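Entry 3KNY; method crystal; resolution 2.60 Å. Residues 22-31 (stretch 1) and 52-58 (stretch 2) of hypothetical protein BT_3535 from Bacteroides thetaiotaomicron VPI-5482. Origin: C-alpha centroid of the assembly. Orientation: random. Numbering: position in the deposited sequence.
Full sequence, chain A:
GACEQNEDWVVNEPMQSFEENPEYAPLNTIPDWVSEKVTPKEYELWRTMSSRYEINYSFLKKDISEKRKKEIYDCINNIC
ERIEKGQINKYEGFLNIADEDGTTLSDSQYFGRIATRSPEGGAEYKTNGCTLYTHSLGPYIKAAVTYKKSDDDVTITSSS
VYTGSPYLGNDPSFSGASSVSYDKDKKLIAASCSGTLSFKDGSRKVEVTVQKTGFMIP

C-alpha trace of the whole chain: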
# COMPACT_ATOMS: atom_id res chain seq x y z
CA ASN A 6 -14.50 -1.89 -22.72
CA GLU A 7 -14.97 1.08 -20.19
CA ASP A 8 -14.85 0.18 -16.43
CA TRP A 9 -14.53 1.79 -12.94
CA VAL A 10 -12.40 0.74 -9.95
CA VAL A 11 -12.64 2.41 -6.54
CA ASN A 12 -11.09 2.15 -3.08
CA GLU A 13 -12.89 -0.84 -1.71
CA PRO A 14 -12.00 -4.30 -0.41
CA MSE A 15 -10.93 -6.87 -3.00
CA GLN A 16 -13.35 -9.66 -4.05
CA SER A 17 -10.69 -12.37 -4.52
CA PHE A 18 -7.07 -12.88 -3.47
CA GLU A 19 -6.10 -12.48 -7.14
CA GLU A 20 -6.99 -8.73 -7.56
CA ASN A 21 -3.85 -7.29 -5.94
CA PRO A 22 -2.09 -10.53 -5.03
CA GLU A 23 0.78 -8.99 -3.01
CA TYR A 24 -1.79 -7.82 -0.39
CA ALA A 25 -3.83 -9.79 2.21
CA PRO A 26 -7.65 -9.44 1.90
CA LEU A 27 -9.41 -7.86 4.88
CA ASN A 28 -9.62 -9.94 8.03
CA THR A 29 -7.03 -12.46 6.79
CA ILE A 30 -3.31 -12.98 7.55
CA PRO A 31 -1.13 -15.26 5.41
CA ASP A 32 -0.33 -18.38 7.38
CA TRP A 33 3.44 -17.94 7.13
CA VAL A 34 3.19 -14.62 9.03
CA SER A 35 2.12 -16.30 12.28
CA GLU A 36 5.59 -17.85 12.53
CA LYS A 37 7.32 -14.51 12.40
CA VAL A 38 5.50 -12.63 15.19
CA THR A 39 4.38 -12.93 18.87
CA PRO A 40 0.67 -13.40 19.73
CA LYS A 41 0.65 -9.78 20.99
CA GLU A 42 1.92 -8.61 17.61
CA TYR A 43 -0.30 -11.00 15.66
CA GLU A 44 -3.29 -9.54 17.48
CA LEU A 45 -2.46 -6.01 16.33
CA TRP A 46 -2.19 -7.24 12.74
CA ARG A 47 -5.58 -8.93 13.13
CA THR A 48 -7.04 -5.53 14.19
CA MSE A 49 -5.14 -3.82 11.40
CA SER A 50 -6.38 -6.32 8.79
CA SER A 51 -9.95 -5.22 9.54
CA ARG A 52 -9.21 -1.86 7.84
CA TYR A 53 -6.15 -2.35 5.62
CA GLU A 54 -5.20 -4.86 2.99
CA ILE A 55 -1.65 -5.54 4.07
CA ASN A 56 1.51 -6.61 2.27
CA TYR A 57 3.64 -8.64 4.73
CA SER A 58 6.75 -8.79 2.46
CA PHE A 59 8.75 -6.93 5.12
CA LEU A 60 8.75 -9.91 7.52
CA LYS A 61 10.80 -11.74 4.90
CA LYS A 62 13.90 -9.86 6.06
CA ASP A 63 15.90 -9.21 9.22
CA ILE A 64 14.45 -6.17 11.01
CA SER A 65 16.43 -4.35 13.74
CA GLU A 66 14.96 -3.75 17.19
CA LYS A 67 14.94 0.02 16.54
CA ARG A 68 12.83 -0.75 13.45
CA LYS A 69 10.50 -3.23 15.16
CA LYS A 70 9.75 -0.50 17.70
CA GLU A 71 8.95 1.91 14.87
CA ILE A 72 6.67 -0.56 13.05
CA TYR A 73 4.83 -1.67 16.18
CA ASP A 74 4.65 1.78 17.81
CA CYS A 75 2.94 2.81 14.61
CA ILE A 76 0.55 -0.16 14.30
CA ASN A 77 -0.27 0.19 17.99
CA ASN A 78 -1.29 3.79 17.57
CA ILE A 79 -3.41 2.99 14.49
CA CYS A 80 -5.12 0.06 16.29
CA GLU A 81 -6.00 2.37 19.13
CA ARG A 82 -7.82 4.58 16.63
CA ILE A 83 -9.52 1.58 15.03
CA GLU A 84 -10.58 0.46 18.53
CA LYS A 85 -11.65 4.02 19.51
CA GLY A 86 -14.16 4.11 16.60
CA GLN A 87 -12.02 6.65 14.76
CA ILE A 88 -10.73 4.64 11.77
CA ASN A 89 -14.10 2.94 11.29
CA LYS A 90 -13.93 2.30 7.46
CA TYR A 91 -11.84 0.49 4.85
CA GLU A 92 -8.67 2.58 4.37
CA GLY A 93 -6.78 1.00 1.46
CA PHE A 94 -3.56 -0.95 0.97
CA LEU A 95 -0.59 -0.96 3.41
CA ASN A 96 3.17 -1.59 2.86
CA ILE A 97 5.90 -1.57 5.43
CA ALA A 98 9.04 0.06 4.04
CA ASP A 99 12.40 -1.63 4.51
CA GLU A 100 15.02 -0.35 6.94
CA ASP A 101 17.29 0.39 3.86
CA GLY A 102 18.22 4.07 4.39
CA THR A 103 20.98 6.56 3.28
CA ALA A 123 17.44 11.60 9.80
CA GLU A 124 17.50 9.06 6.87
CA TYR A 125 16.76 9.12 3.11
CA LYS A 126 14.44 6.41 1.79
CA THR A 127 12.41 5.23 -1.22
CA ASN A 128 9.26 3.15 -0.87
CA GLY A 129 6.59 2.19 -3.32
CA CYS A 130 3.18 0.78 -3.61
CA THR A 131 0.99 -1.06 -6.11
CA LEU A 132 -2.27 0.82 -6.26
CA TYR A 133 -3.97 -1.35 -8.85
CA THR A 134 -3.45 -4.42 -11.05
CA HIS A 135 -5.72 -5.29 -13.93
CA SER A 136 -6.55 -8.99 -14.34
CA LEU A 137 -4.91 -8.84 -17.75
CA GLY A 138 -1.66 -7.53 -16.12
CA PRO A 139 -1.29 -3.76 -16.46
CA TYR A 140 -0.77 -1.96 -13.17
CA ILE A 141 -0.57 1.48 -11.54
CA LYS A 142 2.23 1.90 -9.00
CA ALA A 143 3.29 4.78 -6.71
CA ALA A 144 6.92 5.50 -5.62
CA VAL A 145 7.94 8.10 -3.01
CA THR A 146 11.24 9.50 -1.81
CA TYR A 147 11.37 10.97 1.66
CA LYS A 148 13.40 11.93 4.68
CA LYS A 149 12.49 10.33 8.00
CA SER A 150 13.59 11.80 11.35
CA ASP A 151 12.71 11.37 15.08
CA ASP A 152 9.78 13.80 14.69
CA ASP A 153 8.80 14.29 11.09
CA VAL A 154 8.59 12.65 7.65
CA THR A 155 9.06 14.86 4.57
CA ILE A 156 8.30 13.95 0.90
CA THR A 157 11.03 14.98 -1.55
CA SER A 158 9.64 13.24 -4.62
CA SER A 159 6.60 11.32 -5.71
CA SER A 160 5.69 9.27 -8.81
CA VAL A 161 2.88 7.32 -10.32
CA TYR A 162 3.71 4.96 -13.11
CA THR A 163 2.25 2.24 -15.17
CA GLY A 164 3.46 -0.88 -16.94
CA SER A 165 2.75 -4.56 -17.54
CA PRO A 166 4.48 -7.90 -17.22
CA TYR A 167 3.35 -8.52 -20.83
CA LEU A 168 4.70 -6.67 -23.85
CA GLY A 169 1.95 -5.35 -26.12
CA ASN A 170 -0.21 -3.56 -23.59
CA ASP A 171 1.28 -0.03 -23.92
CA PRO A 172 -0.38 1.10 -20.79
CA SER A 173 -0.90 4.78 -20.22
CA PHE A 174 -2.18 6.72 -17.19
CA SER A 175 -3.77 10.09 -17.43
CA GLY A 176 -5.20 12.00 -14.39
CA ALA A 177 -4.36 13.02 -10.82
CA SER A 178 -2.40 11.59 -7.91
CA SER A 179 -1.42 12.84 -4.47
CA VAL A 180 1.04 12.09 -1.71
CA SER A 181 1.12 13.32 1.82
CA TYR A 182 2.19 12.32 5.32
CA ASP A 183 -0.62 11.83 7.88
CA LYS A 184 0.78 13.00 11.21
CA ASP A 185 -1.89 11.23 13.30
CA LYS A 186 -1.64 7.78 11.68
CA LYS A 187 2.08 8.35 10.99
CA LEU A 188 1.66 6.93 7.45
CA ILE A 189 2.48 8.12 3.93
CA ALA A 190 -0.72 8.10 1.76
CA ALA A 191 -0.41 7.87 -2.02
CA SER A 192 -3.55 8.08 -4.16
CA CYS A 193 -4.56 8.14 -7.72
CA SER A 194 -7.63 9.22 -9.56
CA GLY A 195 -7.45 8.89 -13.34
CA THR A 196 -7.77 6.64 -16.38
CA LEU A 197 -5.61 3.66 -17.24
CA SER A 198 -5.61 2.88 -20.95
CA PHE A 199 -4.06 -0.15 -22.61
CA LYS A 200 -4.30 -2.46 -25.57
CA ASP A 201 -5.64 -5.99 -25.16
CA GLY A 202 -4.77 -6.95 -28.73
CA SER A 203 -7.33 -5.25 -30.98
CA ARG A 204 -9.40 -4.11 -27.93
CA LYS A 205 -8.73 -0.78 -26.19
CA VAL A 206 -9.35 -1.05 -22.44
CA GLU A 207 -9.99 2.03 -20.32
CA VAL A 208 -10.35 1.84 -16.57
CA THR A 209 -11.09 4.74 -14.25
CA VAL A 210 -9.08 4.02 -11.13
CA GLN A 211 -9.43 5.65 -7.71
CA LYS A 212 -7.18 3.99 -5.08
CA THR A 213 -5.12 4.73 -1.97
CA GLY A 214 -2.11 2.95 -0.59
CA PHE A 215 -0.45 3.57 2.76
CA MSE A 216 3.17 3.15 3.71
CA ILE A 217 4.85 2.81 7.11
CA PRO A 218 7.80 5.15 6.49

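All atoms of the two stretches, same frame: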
# COMPACT_ATOMS: atom_id res chain seq x y z
N PRO A 22 -2.53 -9.31 -5.72
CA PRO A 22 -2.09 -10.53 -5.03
C PRO A 22 -1.02 -10.34 -3.96
O PRO A 22 -0.91 -11.19 -3.08
CB PRO A 22 -1.57 -11.41 -6.18
CG PRO A 22 -1.13 -10.44 -7.23
CD PRO A 22 -2.03 -9.23 -7.10
N GLU A 23 -0.26 -9.24 -4.02
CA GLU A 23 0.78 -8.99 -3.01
C GLU A 23 0.21 -8.53 -1.65
O GLU A 23 0.97 -8.41 -0.69
CB GLU A 23 1.85 -7.99 -3.56
CG GLU A 23 1.47 -6.47 -3.65
CD GLU A 23 2.55 -5.57 -4.36
OE1 GLU A 23 2.86 -5.88 -5.53
OE2 GLU A 23 3.07 -4.57 -3.76
N TYR A 24 -1.10 -8.31 -1.58
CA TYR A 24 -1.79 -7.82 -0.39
C TYR A 24 -2.83 -8.81 0.19
O TYR A 24 -3.59 -9.44 -0.55
CB TYR A 24 -2.51 -6.49 -0.72
CG TYR A 24 -1.56 -5.36 -1.09
CD1 TYR A 24 -1.00 -4.53 -0.11
CD2 TYR A 24 -1.22 -5.12 -2.41
CE1 TYR A 24 -0.12 -3.52 -0.44
CE2 TYR A 24 -0.34 -4.09 -2.75
CZ TYR A 24 0.21 -3.31 -1.76
OH TYR A 24 1.09 -2.32 -2.13
N ALA A 25 -2.89 -8.91 1.52
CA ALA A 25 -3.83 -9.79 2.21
C ALA A 25 -5.23 -9.16 2.25
O ALA A 25 -5.38 -8.03 2.68
CB ALA A 25 -3.35 -10.08 3.65
N PRO A 26 -6.26 -9.91 1.80
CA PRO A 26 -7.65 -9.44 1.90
C PRO A 26 -8.03 -9.14 3.33
O PRO A 26 -7.50 -9.78 4.24
CB PRO A 26 -8.47 -10.65 1.45
CG PRO A 26 -7.53 -11.56 0.71
CD PRO A 26 -6.14 -11.22 1.14
N LEU A 27 -8.96 -8.22 3.53
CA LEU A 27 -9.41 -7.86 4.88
C LEU A 27 -9.69 -9.07 5.77
O LEU A 27 -10.17 -10.13 5.32
CB LEU A 27 -10.68 -7.01 4.85
CG LEU A 27 -10.61 -5.53 4.53
CD1 LEU A 27 -11.93 -4.94 4.97
CD2 LEU A 27 -9.45 -4.80 5.23
N ASN A 28 -9.39 -8.90 7.04
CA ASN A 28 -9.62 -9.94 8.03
C ASN A 28 -8.98 -11.30 7.68
O ASN A 28 -9.49 -12.34 8.06
CB ASN A 28 -11.13 -10.06 8.28
CG ASN A 28 -11.74 -8.74 8.68
OD1 ASN A 28 -11.44 -8.20 9.75
ND2 ASN A 28 -12.59 -8.20 7.81
N THR A 29 -7.85 -11.28 6.97
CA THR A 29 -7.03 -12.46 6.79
C THR A 29 -5.54 -12.10 6.98
O THR A 29 -5.13 -10.95 6.77
CB THR A 29 -7.21 -13.12 5.39
OG1 THR A 29 -6.37 -12.47 4.43
CG2 THR A 29 -8.66 -13.10 4.95
N ILE A 30 -4.76 -13.10 7.38
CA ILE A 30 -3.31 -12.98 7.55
C ILE A 30 -2.70 -14.21 6.91
O ILE A 30 -3.13 -15.31 7.21
CB ILE A 30 -2.90 -12.88 9.03
CG1 ILE A 30 -3.71 -11.77 9.72
CG2 ILE A 30 -1.39 -12.61 9.17
CD1 ILE A 30 -3.30 -11.44 11.13
N PRO A 31 -1.73 -14.05 5.99
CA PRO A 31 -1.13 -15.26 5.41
C PRO A 31 -0.57 -16.17 6.49
O PRO A 31 0.03 -15.67 7.45
CB PRO A 31 0.01 -14.72 4.52
CG PRO A 31 -0.02 -13.23 4.62
CD PRO A 31 -1.34 -12.85 5.24
N ARG A 52 -9.11 -3.16 8.54
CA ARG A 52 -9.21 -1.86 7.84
C ARG A 52 -8.26 -1.69 6.68
O ARG A 52 -8.50 -0.82 5.84
CB ARG A 52 -8.92 -0.71 8.81
CG ARG A 52 -9.86 -0.63 9.97
CD ARG A 52 -11.21 -0.11 9.54
NE ARG A 52 -12.04 0.04 10.71
CZ ARG A 52 -12.70 -0.95 11.30
NH1 ARG A 52 -12.66 -2.17 10.79
NH2 ARG A 52 -13.42 -0.70 12.39
N TYR A 53 -7.19 -2.48 6.64
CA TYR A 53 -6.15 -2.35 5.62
C TYR A 53 -5.90 -3.69 4.96
O TYR A 53 -5.99 -4.74 5.62
CB TYR A 53 -4.83 -1.89 6.25
CG TYR A 53 -4.85 -0.53 6.89
CD1 TYR A 53 -5.25 -0.36 8.21
CD2 TYR A 53 -4.43 0.60 6.17
CE1 TYR A 53 -5.25 0.91 8.81
CE2 TYR A 53 -4.44 1.86 6.74
CZ TYR A 53 -4.84 2.02 8.05
OH TYR A 53 -4.84 3.28 8.60
N GLU A 54 -5.59 -3.66 3.68
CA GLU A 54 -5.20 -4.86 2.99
C GLU A 54 -3.70 -4.77 2.94
O GLU A 54 -3.16 -3.89 2.27
CB GLU A 54 -5.87 -4.95 1.63
CG GLU A 54 -7.36 -5.29 1.80
CD GLU A 54 -8.16 -5.17 0.52
OE1 GLU A 54 -7.89 -4.22 -0.28
OE2 GLU A 54 -9.09 -6.00 0.35
N ILE A 55 -3.05 -5.68 3.67
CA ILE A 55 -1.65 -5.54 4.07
C ILE A 55 -0.68 -6.43 3.28
O ILE A 55 -0.94 -7.60 3.04
CB ILE A 55 -1.52 -5.85 5.59
CG1 ILE A 55 -2.49 -4.98 6.40
CG2 ILE A 55 -0.10 -5.62 6.07
CD1 ILE A 55 -2.55 -5.27 7.93
N ASN A 56 0.43 -5.85 2.88
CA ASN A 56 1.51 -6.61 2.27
C ASN A 56 2.53 -6.90 3.37
O ASN A 56 3.10 -5.97 3.93
CB ASN A 56 2.17 -5.84 1.13
CG ASN A 56 3.36 -6.57 0.55
OD1 ASN A 56 4.03 -7.30 1.26
ND2 ASN A 56 3.63 -6.37 -0.73
N TYR A 57 2.74 -8.19 3.65
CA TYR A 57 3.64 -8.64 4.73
C TYR A 57 5.07 -8.90 4.27
O TYR A 57 5.88 -9.38 5.05
CB TYR A 57 3.04 -9.87 5.44
CG TYR A 57 1.78 -9.55 6.24
CD1 TYR A 57 1.86 -8.98 7.52
CD2 TYR A 57 0.51 -9.81 5.72
CE1 TYR A 57 0.69 -8.67 8.27
CE2 TYR A 57 -0.66 -9.49 6.45
CZ TYR A 57 -0.56 -8.93 7.72
OH TYR A 57 -1.71 -8.62 8.43
N SER A 58 5.41 -8.54 3.02
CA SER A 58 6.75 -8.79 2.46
C SER A 58 7.90 -8.39 3.39
O SER A 58 8.98 -8.96 3.31
CB SER A 58 6.95 -8.05 1.13
OG SER A 58 7.24 -6.67 1.38

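Stretch 1 has no regular secondary structure; in its contact with stretch 2, one strong backbone hydrogen bond, from A25 to I55, lies among side-chain contacts on both stretches. P22, at the start, lies out of reach of the second stretch.

E23 opens the contact at its margin, where the residue stays exposed and its carboxylate is hydrogen-bonded elsewhere in the structure. Its carbonyl approaches N56, with E23 O 3.5 Å from N56 CA in a CA-H...O contact. The amide nitrogen N56 ND2 is also near, 3.4 Å from E23 O, but the angle is too poor for a hydrogen bond. At the other end of the same amide, N56 OD1 accepts a hydrogen bond from S58 N, at 2.6 Å, within stretch 2.

Y24 is buried, and its long aromatic side chain lies along stretch 2, touching backbone and the N56 side chain: Y24 CD1 is 3.3 Å from E54 O, and Y24 CE1 is 3.6 Å from N56 CB. A tyrosine can cover this much of its partner while its hydroxyl finds a hydrogen bond elsewhere in the structure. Y24 CA also makes a CA-H...O contact with I55 O, at 3.5 Å.

A25 supplies the central link. A25 N donates to I55 O at 2.8 Å with a nearly straight angle of 170°, whereas the return bond from I55 N to A25 O is weak, long at 3.5 Å and bent to 131°. The same A25 O lies 3.2 Å from E54 CA, in another CA-H...O contact. The small methyl group fits at the edge of the Y57 ring, with A25 CB 3.9 Å from Y57 CE2.

P26 points its CB away from stretch 2 and begins a type II turn that ends at T29. L27 and N28 take the two corner positions. L27 sends its side-chain end back to the partner: L27 CD2 is 3.5 Å from Y53 O and 4.0 Å from E54 CG, so its methyl meets backbone and the aliphatic part of the glutamate. N28 has a positive phi, which asparagine tolerates well. T29 OG1 donates to P26 O at 2.9 Å, reinforcing a weak backbone bond from T29 N to the same oxygen.

Beyond the turn, I30 and P31 give Y57 an apolar setting. I30 CG2 is 4.0 Å from Y57 CZ, and P31 CD is 3.6 Å from Y57 CD2. A branched aliphatic chain and a compact proline ring thus join A25 in packing around the tyrosine.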